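Local coordinates for periplasmic binding protein (Veillonella parvula, PDB 4LJS), which probably captures a metal-chelate or similar ligand, such as a siderophore, haem or cobalamin, and delivers it to an ABC importer, at residues A[20-26]-A[37-43]; A[154-158]-A[294-299]; A[8-12]-A[90-94]; A[77-81]-A[298-302]. One frame throughout, in Å; residues are numbered along the deposited sequence.

Contact 1. Residues A[20-26]-A[37-43]; sequences LQPPVTI and ESTYTAV
Val-24 and Tyr-40 face each other as a hydrogen-bonded pair in an antiparallel beta hairpin built from strands 19-29 and 34-40. Tyr-40 N meets Val-24 O at 2.7 Å, and Val-24 N returns a bond to Tyr-40 O. A second hydrogen-bonded pair follows, with Ile-26 N 2.8 Å from Ser-38 O. Between the two lies the non-hydrogen-bonded pair Thr-25 and Thr-39. Here the side chains bond instead: Thr-25 OG1 and Thr-39 OG1 share a hydrogen bond of 3.2 Å. Each hydroxyl is anti to its own carbonyl carbon (chi1 -78° and -66°), which leaves each CG2 anti to its backbone N. Thr-25 CG2 rests 3.5 Å from Glu-37 CG, and Thr-39 CG2 touches the Pro-23 ring.

On the other face, Ile-26 CG1 comes to 3.9 Å from Tyr-40 CE1. The edge of that ring is turned to Val-24 O. Past the corner at Gln-21 and Pro-22, whose joining peptide bond is cis, Leu-20 CD1 packs 3.7 Å from Tyr-40 CB. Its CD2 reaches Val-43 CG2, the side chains crossing at about a right angle. Further out, the Ile-26 and Tyr-40 face is backed by Ile-164 of helix 151-164 and by Tyr-137 and Asn-135 of strand 135-138. One water sits beside the Ile-26 and Ser-38 pair: it donates to Ile-26 O and accepts from Ser-38 OG at 2.7 Å.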
loop_
_atom_site.group_PDB
_atom_site.type_symbol
_atom_site.label_atom_id
_atom_site.label_comp_id
_atom_site.label_asym_id
_atom_site.label_seq_id
_atom_site.Cartn_x
_atom_site.Cartn_y
_atom_site.Cartn_z
ATOM N N LEU A 20 19.370 -6.491 19.147
ATOM C CA LEU A 20 18.127 -7.225 19.334
ATOM C C LEU A 20 18.383 -8.478 20.164
ATOM O O LEU A 20 18.876 -9.486 19.654
ATOM C CB LEU A 20 17.509 -7.603 17.988
ATOM C CG LEU A 20 17.052 -6.467 17.070
ATOM C CD1 LEU A 20 16.751 -6.996 15.671
ATOM C CD2 LEU A 20 15.831 -5.755 17.651
ATOM N N GLN A 21 18.063 -8.404 21.450
ATOM C CA GLN A 21 18.178 -9.559 22.333
ATOM C C GLN A 21 16.821 -9.848 22.959
ATOM O O GLN A 21 16.297 -9.025 23.714
ATOM C CB GLN A 21 19.219 -9.308 23.420
ATOM C CG GLN A 21 20.645 -9.226 22.906
ATOM C CD GLN A 21 21.607 -8.704 23.955
ATOM O OE1 GLN A 21 21.331 -7.705 24.622
ATOM N NE2 GLN A 21 22.739 -9.381 24.113
ATOM N N PRO A 22 16.241 -11.019 22.650
ATOM C CA PRO A 22 16.797 -12.100 21.826
ATOM C C PRO A 22 16.724 -11.784 20.330
ATOM O O PRO A 22 15.989 -10.869 19.941
ATOM C CB PRO A 22 15.873 -13.273 22.152
ATOM C CG PRO A 22 14.557 -12.625 22.403
ATOM C CD PRO A 22 14.873 -11.332 23.105
ATOM N N PRO A 23 17.479 -12.529 19.503
ATOM C CA PRO A 23 17.462 -12.305 18.054
ATOM C C PRO A 23 16.056 -12.423 17.471
ATOM O O PRO A 23 15.228 -13.183 17.974
ATOM C CB PRO A 23 18.347 -13.431 17.515
ATOM C CG PRO A 23 19.244 -13.788 18.655
ATOM C CD PRO A 23 18.410 -13.607 19.884
ATOM N N VAL A 24 15.797 -11.659 16.418
ATOM C CA VAL A 24 14.504 -11.676 15.754
ATOM C C VAL A 24 14.556 -12.534 14.498
ATOM O O VAL A 24 15.367 -12.303 13.603
ATOM C CB VAL A 24 14.048 -10.245 15.381
ATOM C CG1 VAL A 24 12.913 -10.284 14.373
ATOM C CG2 VAL A 24 13.645 -9.479 16.631
ATOM N N THR A 25 13.688 -13.534 14.447
ATOM C CA THR A 25 13.576 -14.395 13.283
ATOM C C THR A 25 12.322 -14.025 12.491
ATOM O O THR A 25 11.222 -13.998 13.030
ATOM C CB THR A 25 13.534 -15.872 13.700
ATOM O OG1 THR A 25 14.859 -16.310 14.019
ATOM C CG2 THR A 25 12.989 -16.730 12.581
ATOM N N ILE A 26 12.502 -13.724 11.214
ATOM C CA ILE A 26 11.406 -13.287 10.364
ATOM C C ILE A 26 11.222 -14.248 9.196
ATOM O O ILE A 26 12.200 -14.704 8.599
ATOM C CB ILE A 26 11.680 -11.869 9.802
ATOM C CG1 ILE A 26 11.637 -10.824 10.923
ATOM C CG2 ILE A 26 10.688 -11.512 8.687
ATOM C CD1 ILE A 26 10.300 -10.752 11.644
ATOM N N GLU A 37 13.896 -17.804 5.738
ATOM C CA GLU A 37 13.972 -17.293 7.087
ATOM C C GLU A 37 15.195 -16.409 7.217
ATOM O O GLU A 37 16.243 -16.705 6.649
ATOM C CB GLU A 37 14.056 -18.455 8.068
ATOM C CG GLU A 37 13.412 -18.184 9.394
ATOM C CD GLU A 37 13.246 -19.445 10.213
ATOM O OE1 GLU A 37 14.269 -20.095 10.530
ATOM O OE2 GLU A 37 12.087 -19.789 10.529
ATOM N N SER A 38 15.046 -15.321 7.964
ATOM C CA SER A 38 16.133 -14.390 8.215
ATOM C C SER A 38 16.208 -14.079 9.697
ATOM O O SER A 38 15.180 -13.899 10.354
ATOM C CB SER A 38 15.911 -13.098 7.431
ATOM O OG SER A 38 15.741 -13.386 6.057
ATOM N N THR A 39 17.427 -14.022 10.220
ATOM C CA THR A 39 17.633 -13.712 11.628
ATOM C C THR A 39 18.353 -12.380 11.795
ATOM O O THR A 39 19.379 -12.132 11.167
ATOM C CB THR A 39 18.409 -14.827 12.346
ATOM O OG1 THR A 39 17.609 -16.014 12.379
ATOM C CG2 THR A 39 18.735 -14.415 13.767
ATOM N N TYR A 40 17.795 -11.527 12.644
ATOM C CA TYR A 40 18.343 -10.202 12.893
ATOM C C TYR A 40 18.869 -10.104 14.321
ATOM O O TYR A 40 18.110 -10.287 15.273
ATOM C CB TYR A 40 17.257 -9.152 12.677
ATOM C CG TYR A 40 16.702 -9.117 11.276
ATOM C CD1 TYR A 40 15.732 -10.028 10.863
ATOM C CD2 TYR A 40 17.136 -8.158 10.364
ATOM C CE1 TYR A 40 15.218 -9.990 9.572
ATOM C CE2 TYR A 40 16.629 -8.112 9.078
ATOM C CZ TYR A 40 15.678 -9.030 8.685
ATOM O OH TYR A 40 15.182 -8.980 7.402
ATOM N N THR A 41 20.163 -9.822 14.473
ATOM C CA THR A 41 20.757 -9.671 15.802
ATOM C C THR A 41 20.898 -8.202 16.215
ATOM O O THR A 41 21.265 -7.899 17.350
ATOM C CB THR A 41 22.139 -10.351 15.894
ATOM O OG1 THR A 41 22.991 -9.850 14.853
ATOM C CG2 THR A 41 22.003 -11.862 15.764
ATOM N N ALA A 42 20.608 -7.298 15.286
ATOM C CA ALA A 42 20.673 -5.868 15.556
ATOM C C ALA A 42 19.767 -5.126 14.582
ATOM O O ALA A 42 19.492 -5.610 13.482
ATOM C CB ALA A 42 22.114 -5.367 15.448
ATOM N N VAL A 43 19.293 -3.954 14.989
ATOM C CA VAL A 43 18.486 -3.111 14.114
ATOM C C VAL A 43 19.350 -2.682 12.927
ATOM O O VAL A 43 20.459 -2.197 13.117
ATOM C CB VAL A 43 17.959 -1.867 14.873
ATOM C CG1 VAL A 43 17.169 -0.962 13.948
ATOM C CG2 VAL A 43 17.107 -2.291 16.066
HETATM O O HOH W 1 13.025 -13.659 6.192
#

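Contact 2. Residues A[154-158]-A[294-299]; sequences EYKYI and SPGIRL
Glu-154 and Gly-296 form the polar point of a buried helix-to-loop contact near the centre of the chain. Helix 151-164 packs here against the turn that leads into helix 299-310. Glu-154 OE1 takes the backbone N of Gly-296 at 2.9 Å, with the N-H arriving from above the carboxylate plane. The bend in the glutamate (chi2 -50°) brings the carboxylate back over the proline, and Glu-154 CD lies 3.4 Å from Pro-295 CD. The two side chains cross at about a right angle. The other oxygen, Glu-154 OE2, bonds to Ser-141 OG, which also bonds to Ser-294 OG. Both oxygens of this buried acid thus have a donor or hydroxyl partner.

Gly-296 has a positive phi of 57°. Its CA sits 4.0 Å from Tyr-157 CD2, and a beta carbon here would press on that ring. After it the chain winds into a short 3-10 turn, in which Arg-298 N bonds to Pro-295 O.

Apolar groups close the rest. Ile-158 CD1 meets Ile-297 CD1 at 4.1 Å. Leu-299 CD2 touches both Glu-154 CB, at 3.8 Å, and Tyr-155 CE1, at 4.1 Å. Behind them, Met-178 of helix 168-188 touches Tyr-155 and Ile-158, while Thr-57 OG1 of helix 52-60 bonds to Ile-297 N.

The turn sits between helix 151-164 and helix 215-222, which follows the first strands of the mixed sheet. This is consistent with a place between the two lobes of a binding protein of this family.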
loop_
_atom_site.group_PDB
_atom_site.type_symbol
_atom_site.label_atom_id
_atom_site.label_comp_id
_atom_site.label_asym_id
_atom_site.label_seq_id
_atom_site.Cartn_x
_atom_site.Cartn_y
_atom_site.Cartn_z
ATOM N N GLU A 154 -1.011 -6.854 5.015
ATOM C CA GLU A 154 -0.455 -5.532 5.314
ATOM C C GLU A 154 -0.150 -5.379 6.802
ATOM O O GLU A 154 0.882 -4.814 7.174
ATOM C CB GLU A 154 -1.386 -4.413 4.838
ATOM C CG GLU A 154 -1.650 -4.426 3.338
ATOM C CD GLU A 154 -0.368 -4.507 2.514
ATOM O OE1 GLU A 154 0.586 -3.745 2.798
ATOM O OE2 GLU A 154 -0.316 -5.341 1.584
ATOM N N TYR A 155 -1.046 -5.884 7.651
ATOM C CA TYR A 155 -0.816 -5.858 9.096
ATOM C C TYR A 155 0.470 -6.596 9.471
ATOM O O TYR A 155 1.280 -6.084 10.241
ATOM C CB TYR A 155 -2.000 -6.465 9.852
ATOM C CG TYR A 155 -3.272 -5.653 9.752
ATOM C CD1 TYR A 155 -3.223 -4.285 9.534
ATOM C CD2 TYR A 155 -4.524 -6.253 9.883
ATOM C CE1 TYR A 155 -4.381 -3.534 9.443
ATOM C CE2 TYR A 155 -5.692 -5.506 9.788
ATOM C CZ TYR A 155 -5.611 -4.143 9.565
ATOM O OH TYR A 155 -6.752 -3.372 9.467
ATOM N N LYS A 156 0.647 -7.800 8.929
ATOM C CA LYS A 156 1.819 -8.607 9.240
ATOM C C LYS A 156 3.073 -7.897 8.743
ATOM O O LYS A 156 4.116 -7.921 9.398
ATOM C CB LYS A 156 1.717 -9.995 8.597
ATOM C CG LYS A 156 3.064 -10.737 8.549
ATOM C CD LYS A 156 2.938 -12.171 8.019
ATOM C CE LYS A 156 4.310 -12.834 7.835
ATOM N NZ LYS A 156 5.088 -12.271 6.683
ATOM N N TYR A 157 2.951 -7.265 7.580
ATOM C CA TYR A 157 4.046 -6.525 6.970
ATOM C C TYR A 157 4.529 -5.466 7.947
ATOM O O TYR A 157 5.718 -5.369 8.248
ATOM C CB TYR A 157 3.550 -5.872 5.683
ATOM C CG TYR A 157 4.556 -5.015 4.940
ATOM C CD1 TYR A 157 5.476 -5.591 4.068
ATOM C CD2 TYR A 157 4.560 -3.628 5.078
ATOM C CE1 TYR A 157 6.377 -4.818 3.364
ATOM C CE2 TYR A 157 5.464 -2.839 4.377
ATOM C CZ TYR A 157 6.375 -3.442 3.522
ATOM O OH TYR A 157 7.283 -2.682 2.814
ATOM N N ILE A 158 3.584 -4.694 8.468
ATOM C CA ILE A 158 3.899 -3.639 9.425
ATOM C C ILE A 158 4.509 -4.235 10.694
ATOM O O ILE A 158 5.489 -3.719 11.233
ATOM C CB ILE A 158 2.635 -2.820 9.748
ATOM C CG1 ILE A 158 2.181 -2.072 8.489
ATOM C CG2 ILE A 158 2.890 -1.847 10.880
ATOM C CD1 ILE A 158 0.868 -1.362 8.619
ATOM N N SER A 294 -0.412 -3.137 -2.231
ATOM C CA SER A 294 0.736 -3.232 -1.311
ATOM C C SER A 294 1.053 -1.923 -0.596
ATOM O O SER A 294 2.158 -1.427 -0.705
ATOM C CB SER A 294 1.999 -3.668 -2.057
ATOM O OG SER A 294 1.855 -4.953 -2.617
ATOM N N PRO A 295 0.085 -1.357 0.129
ATOM C CA PRO A 295 0.261 0.023 0.605
ATOM C C PRO A 295 1.098 0.155 1.867
ATOM O O PRO A 295 1.563 1.258 2.159
ATOM C CB PRO A 295 -1.179 0.469 0.905
ATOM C CG PRO A 295 -1.861 -0.801 1.308
ATOM C CD PRO A 295 -1.230 -1.909 0.494
ATOM N N GLY A 296 1.288 -0.933 2.606
ATOM C CA GLY A 296 1.922 -0.832 3.908
ATOM C C GLY A 296 1.128 0.133 4.778
ATOM O O GLY A 296 -0.099 0.093 4.796
ATOM N N ILE A 297 1.827 1.027 5.468
ATOM C CA ILE A 297 1.181 1.994 6.359
ATOM C C ILE A 297 0.081 2.839 5.691
ATOM O O ILE A 297 -0.822 3.315 6.372
ATOM C CB ILE A 297 2.235 2.911 7.062
ATOM C CG1 ILE A 297 1.635 3.602 8.287
ATOM C CG2 ILE A 297 2.821 3.926 6.087
ATOM C CD1 ILE A 297 1.064 2.651 9.315
ATOM N N ARG A 298 0.137 2.999 4.365
ATOM C CA ARG A 298 -0.839 3.840 3.657
ATOM C C ARG A 298 -2.219 3.173 3.521
ATOM O O ARG A 298 -3.165 3.757 2.972
ATOM C CB ARG A 298 -0.313 4.289 2.283
ATOM C CG ARG A 298 0.965 5.136 2.336
ATOM C CD ARG A 298 0.778 6.376 3.209
ATOM N NE ARG A 298 -0.234 7.276 2.661
ATOM C CZ ARG A 298 0.005 8.194 1.729
ATOM N NH1 ARG A 298 1.233 8.350 1.227
ATOM N NH2 ARG A 298 -0.989 8.962 1.301
ATOM N N LEU A 299 -2.331 1.951 4.021
ATOM C CA LEU A 299 -3.629 1.295 4.145
ATOM C C LEU A 299 -4.617 2.159 4.955
ATOM O O LEU A 299 -5.829 2.086 4.756
ATOM C CB LEU A 299 -3.466 -0.080 4.800
ATOM C CG LEU A 299 -4.746 -0.887 5.040
ATOM C CD1 LEU A 299 -5.576 -1.001 3.760
ATOM C CD2 LEU A 299 -4.420 -2.255 5.582
#

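Contact 3. Residues A[8-12]-A[90-94]; sequences VEDHQ and IPYKD
With CG1 anti to the backbone N (chi1 175°), Val-8 points this methyl at Tyr-92, whose ring lies anti to its own carbonyl carbon (chi1 -63°). Val-8 CG1 stands over one face of the ring, 3.8 Å from the Tyr-92 centroid and 16° off the normal. This is a CH-pi contact. The same methyl lies 3.5 Å from Pro-91 O.

Glu-9 adds its aliphatic part: CG is 3.9 Å from Pro-91 CB and 4.0 Å from Tyr-92 CE2. Its carboxylate serves another partner, a salt bridge from OE2 to Arg-46. The contact between the two segments is otherwise apolar.

Tyr-92 is held from behind. Its backbone bonds to Val-68 and Gly-70, and its ring meets Tyr-97 edge-to-face. Replacing Tyr-92 with a serine would probably strip Val-8 CG1 of the ring face it covers and leave Tyr-97 without its edge-to-face partner. Next to it, Lys-93 NZ bonds to Ile-90 O at 2.6 Å within the loop.

Here an amino-terminal arm lies along a loop that flanks strand 67-71, an outermost strand of the four-stranded parallel sheet in the first lobe.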
loop_
_atom_site.group_PDB
_atom_site.type_symbol
_atom_site.label_atom_id
_atom_site.label_comp_id
_atom_site.label_asym_id
_atom_site.label_seq_id
_atom_site.Cartn_x
_atom_site.Cartn_y
_atom_site.Cartn_z
ATOM N N VAL A 8 26.572 13.130 -1.176
ATOM C CA VAL A 8 25.172 12.698 -1.185
ATOM C C VAL A 8 24.629 12.382 0.219
ATOM O O VAL A 8 23.595 12.919 0.625
ATOM C CB VAL A 8 24.945 11.488 -2.127
ATOM C CG1 VAL A 8 23.513 10.984 -2.022
ATOM C CG2 VAL A 8 25.274 11.863 -3.567
ATOM N N GLU A 9 25.314 11.503 0.953
ATOM C CA GLU A 9 24.916 11.188 2.328
ATOM C C GLU A 9 25.539 12.181 3.284
ATOM O O GLU A 9 26.557 12.793 2.972
ATOM C CB GLU A 9 25.402 9.801 2.756
ATOM C CG GLU A 9 24.853 8.622 1.987
ATOM C CD GLU A 9 25.401 7.305 2.519
ATOM O OE1 GLU A 9 26.173 6.639 1.795
ATOM O OE2 GLU A 9 25.071 6.947 3.669
ATOM N N ASP A 10 24.937 12.318 4.461
ATOM C CA ASP A 10 25.591 12.992 5.574
ATOM C C ASP A 10 26.381 11.950 6.364
ATOM O O ASP A 10 25.804 11.164 7.124
ATOM C CB ASP A 10 24.563 13.681 6.471
ATOM C CG ASP A 10 25.196 14.347 7.681
ATOM O OD1 ASP A 10 26.417 14.618 7.652
ATOM O OD2 ASP A 10 24.467 14.600 8.665
ATOM N N HIS A 11 27.698 11.943 6.171
ATOM C CA HIS A 11 28.573 10.937 6.774
ATOM C C HIS A 11 28.966 11.266 8.215
ATOM O O HIS A 11 29.648 10.479 8.876
ATOM C CB HIS A 11 29.837 10.728 5.920
ATOM C CG HIS A 11 29.577 10.049 4.609
ATOM N ND1 HIS A 11 28.949 8.824 4.516
ATOM C CD2 HIS A 11 29.856 10.425 3.337
ATOM C CE1 HIS A 11 28.849 8.476 3.246
ATOM N NE2 HIS A 11 29.391 9.429 2.510
ATOM N N GLN A 12 28.532 12.422 8.705
ATOM C CA GLN A 12 28.897 12.853 10.052
ATOM C C GLN A 12 27.835 12.491 11.097
ATOM O O GLN A 12 27.983 12.809 12.275
ATOM C CB GLN A 12 29.210 14.352 10.060
ATOM C CG GLN A 12 30.211 14.742 8.987
ATOM C CD GLN A 12 30.265 16.235 8.745
ATOM O OE1 GLN A 12 29.842 17.030 9.585
ATOM N NE2 GLN A 12 30.785 16.628 7.586
ATOM N N ILE A 90 16.193 11.501 3.035
ATOM C CA ILE A 90 16.740 10.291 2.425
ATOM C C ILE A 90 17.728 10.661 1.324
ATOM O O ILE A 90 17.372 11.359 0.376
ATOM C CB ILE A 90 15.623 9.388 1.876
ATOM C CG1 ILE A 90 14.715 8.923 3.024
ATOM C CG2 ILE A 90 16.198 8.174 1.141
ATOM C CD1 ILE A 90 13.440 8.250 2.539
ATOM N N PRO A 91 18.990 10.223 1.475
ATOM C CA PRO A 91 20.084 10.513 0.540
ATOM C C PRO A 91 19.807 10.105 -0.921
ATOM O O PRO A 91 19.991 10.929 -1.811
ATOM C CB PRO A 91 21.250 9.702 1.112
ATOM C CG PRO A 91 20.954 9.609 2.573
ATOM C CD PRO A 91 19.461 9.482 2.660
ATOM N N TYR A 92 19.382 8.869 -1.166
ATOM C CA TYR A 92 19.172 8.409 -2.542
ATOM C C TYR A 92 17.700 8.142 -2.816
ATOM O O TYR A 92 17.097 7.284 -2.175
ATOM C CB TYR A 92 19.963 7.124 -2.820
ATOM C CG TYR A 92 21.473 7.238 -2.726
ATOM C CD1 TYR A 92 22.234 7.635 -3.824
ATOM C CD2 TYR A 92 22.141 6.923 -1.547
ATOM C CE1 TYR A 92 23.636 7.732 -3.745
ATOM C CE2 TYR A 92 23.534 7.016 -1.452
ATOM C CZ TYR A 92 24.277 7.416 -2.555
ATOM O OH TYR A 92 25.654 7.497 -2.459
ATOM N N LYS A 93 17.133 8.854 -3.785
ATOM C CA LYS A 93 15.719 8.696 -4.144
ATOM C C LYS A 93 15.502 8.316 -5.611
ATOM O O LYS A 93 14.500 7.696 -5.950
ATOM C CB LYS A 93 14.950 9.998 -3.893
ATOM C CG LYS A 93 14.761 10.409 -2.446
ATOM C CD LYS A 93 14.225 11.842 -2.409
ATOM C CE LYS A 93 14.077 12.370 -0.995
ATOM N NZ LYS A 93 15.384 12.773 -0.401
ATOM N N ASP A 94 16.414 8.734 -6.481
ATOM C CA ASP A 94 16.225 8.596 -7.924
ATOM C C ASP A 94 16.332 7.142 -8.399
ATOM O O ASP A 94 17.275 6.428 -8.029
ATOM C CB ASP A 94 17.250 9.457 -8.660
ATOM C CG ASP A 94 16.849 9.749 -10.087
ATOM O OD1 ASP A 94 16.845 8.809 -10.910
ATOM O OD2 ASP A 94 16.556 10.926 -10.391
#

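Contact 4. Residues A[77-81]-A[298-302]; sequences KYVRP and RLLDS. Unlike the reference sequence in segment 298-302: Ser-302 (reference Gly).
Arg-80 lays its aliphatic chain over one face of the Arg-298 guanidinium, with Arg-80 CG only 3.2 Å from Arg-298 NE. The two chains run past each other in opposite directions. Their guanidinium planes stand 77° apart, so the groups do not stack. A bend at chi3 (75°) turns the Arg-80 head toward Asp-301, where NH1 makes a salt bridge to OD1 at 2.9 Å. As a hydrogen bond it is weak. Arg-80 NE has a further salt bridge to Glu-82.

Asp-301 is shared. Arg-298 NE bonds to its OD1 at 2.7 Å, nearly straight (171°), from above the carboxylate plane. Arg-298 NH2 makes a long, weak bond to OD2.

The far edge of the Arg-298 guanidinium serves the loop. NH1 bonds to Tyr-78 O at 2.9 Å, in the plane of both groups. A water donates to Tyr-78 O and accepts from Arg-298 NH2. Glu-56 of helix 52-60 adds a salt bridge to Arg-298 NH1 and accepts from Arg-80 N. Replacing Arg-298 with a methionine would probably leave Glu-56 and Asp-301 short of a counter-charge and Tyr-78 O without this donor.

Loop 77-81 is thereby tied to the start of helix 299-310, although over two hundred residues separate them. Two arginines lie close together, 4.5 Å from Arg-80 NH1 to Arg-298 NE, and the acids Asp-301, Glu-56 and Glu-82 probably offset their charge.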
loop_
_atom_site.group_PDB
_atom_site.type_symbol
_atom_site.label_atom_id
_atom_site.label_comp_id
_atom_site.label_asym_id
_atom_site.label_seq_id
_atom_site.Cartn_x
_atom_site.Cartn_y
_atom_site.Cartn_z
ATOM N N LYS A 77 5.063 15.044 -2.579
ATOM C CA LYS A 77 3.634 15.304 -2.377
ATOM C C LYS A 77 2.810 14.021 -2.259
ATOM O O LYS A 77 1.681 14.053 -1.784
ATOM C CB LYS A 77 3.058 16.153 -3.510
ATOM C CG LYS A 77 3.572 17.579 -3.569
ATOM C CD LYS A 77 3.060 18.259 -4.833
ATOM C CE LYS A 77 3.709 19.613 -5.055
ATOM N NZ LYS A 77 3.375 20.155 -6.403
ATOM N N TYR A 78 3.369 12.904 -2.709
ATOM C CA TYR A 78 2.675 11.624 -2.643
ATOM C C TYR A 78 2.860 10.987 -1.280
ATOM O O TYR A 78 2.198 10.017 -0.961
ATOM C CB TYR A 78 3.212 10.665 -3.699
ATOM C CG TYR A 78 2.921 11.069 -5.120
ATOM C CD1 TYR A 78 3.613 12.106 -5.720
ATOM C CD2 TYR A 78 1.966 10.397 -5.868
ATOM C CE1 TYR A 78 3.353 12.474 -7.019
ATOM C CE2 TYR A 78 1.704 10.756 -7.172
ATOM C CZ TYR A 78 2.402 11.794 -7.743
ATOM O OH TYR A 78 2.142 12.161 -9.044
ATOM N N VAL A 79 3.787 11.523 -0.494
ATOM C CA VAL A 79 4.036 11.036 0.856
ATOM C C VAL A 79 3.090 11.760 1.814
ATOM O O VAL A 79 2.806 12.946 1.614
ATOM C CB VAL A 79 5.517 11.289 1.251
ATOM C CG1 VAL A 79 5.781 10.917 2.702
ATOM C CG2 VAL A 79 6.441 10.517 0.328
ATOM N N ARG A 80 2.583 11.054 2.827
ATOM C CA ARG A 80 1.739 11.677 3.857
ATOM C C ARG A 80 2.450 12.890 4.441
ATOM O O ARG A 80 3.647 12.819 4.720
ATOM C CB ARG A 80 1.415 10.700 4.996
ATOM C CG ARG A 80 0.323 9.707 4.692
ATOM C CD ARG A 80 0.015 8.806 5.882
ATOM N NE ARG A 80 -0.737 9.499 6.920
ATOM C CZ ARG A 80 -2.061 9.627 6.919
ATOM N NH1 ARG A 80 -2.775 9.111 5.929
ATOM N NH2 ARG A 80 -2.674 10.273 7.903
ATOM N N PRO A 81 1.716 14.003 4.622
ATOM C CA PRO A 81 2.286 15.272 5.103
ATOM C C PRO A 81 3.229 15.096 6.299
ATOM O O PRO A 81 4.330 15.646 6.282
ATOM C CB PRO A 81 1.044 16.082 5.506
ATOM C CG PRO A 81 -0.038 15.567 4.614
ATOM C CD PRO A 81 0.264 14.100 4.380
ATOM N N ARG A 298 0.137 2.999 4.365
ATOM C CA ARG A 298 -0.839 3.840 3.657
ATOM C C ARG A 298 -2.219 3.173 3.521
ATOM O O ARG A 298 -3.165 3.757 2.972
ATOM C CB ARG A 298 -0.313 4.289 2.283
ATOM C CG ARG A 298 0.965 5.136 2.336
ATOM C CD ARG A 298 0.778 6.376 3.209
ATOM N NE ARG A 298 -0.234 7.276 2.661
ATOM C CZ ARG A 298 0.005 8.194 1.729
ATOM N NH1 ARG A 298 1.233 8.350 1.227
ATOM N NH2 ARG A 298 -0.989 8.962 1.301
ATOM N N LEU A 299 -2.331 1.951 4.021
ATOM C CA LEU A 299 -3.629 1.295 4.145
ATOM C C LEU A 299 -4.617 2.159 4.955
ATOM O O LEU A 299 -5.829 2.086 4.756
ATOM C CB LEU A 299 -3.466 -0.080 4.800
ATOM C CG LEU A 299 -4.746 -0.887 5.040
ATOM C CD1 LEU A 299 -5.576 -1.001 3.760
ATOM C CD2 LEU A 299 -4.420 -2.255 5.582
ATOM N N LEU A 300 -4.091 2.978 5.864
ATOM C CA LEU A 300 -4.926 3.893 6.636
ATOM C C LEU A 300 -5.712 4.857 5.744
ATOM O O LEU A 300 -6.880 5.145 6.013
ATOM C CB LEU A 300 -4.082 4.676 7.648
ATOM C CG LEU A 300 -4.859 5.648 8.544
ATOM C CD1 LEU A 300 -5.980 4.924 9.308
ATOM C CD2 LEU A 300 -3.927 6.392 9.504
ATOM N N ASP A 301 -5.069 5.348 4.685
ATOM C CA ASP A 301 -5.716 6.268 3.745
ATOM C C ASP A 301 -6.908 5.606 3.044
ATOM O O ASP A 301 -7.971 6.217 2.886
ATOM C CB ASP A 301 -4.716 6.776 2.694
ATOM C CG ASP A 301 -3.639 7.671 3.283
ATOM O OD1 ASP A 301 -2.653 7.143 3.836
ATOM O OD2 ASP A 301 -3.768 8.907 3.180
ATOM N N SER A 302 -6.727 4.362 2.608
ATOM C CA SER A 302 -7.801 3.661 1.913
ATOM C C SER A 302 -8.948 3.269 2.840
ATOM O O SER A 302 -10.111 3.366 2.447
ATOM C CB SER A 302 -7.286 2.447 1.146
ATOM O OG SER A 302 -6.481 1.602 1.942
HETATM O O HOH W 2 -0.407 10.164 -0.987
#

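In the fold
Contacts 2 and 4 lie close to the centre of the chain, their own centres about 11 Å apart. Both use the start of helix 299-310. Their segments overlap at Arg-298 and Leu-299, of which Leu-299 works in contact 2 and Arg-298 in contact 4. They differ in chemistry: contact 2 is fully buried and mostly apolar around one acid, whereas contact 4 is a partly buried network of charges. Contacts 1 and 3 are partly buried too, each centred about 25 Å from the centre of the chain. Contact 1 relies on backbone bonds between strands, contact 3 on apolar side-chain contacts of an arm. Helix 151-164 carries half of contact 2 and backs the hairpin of contact 1.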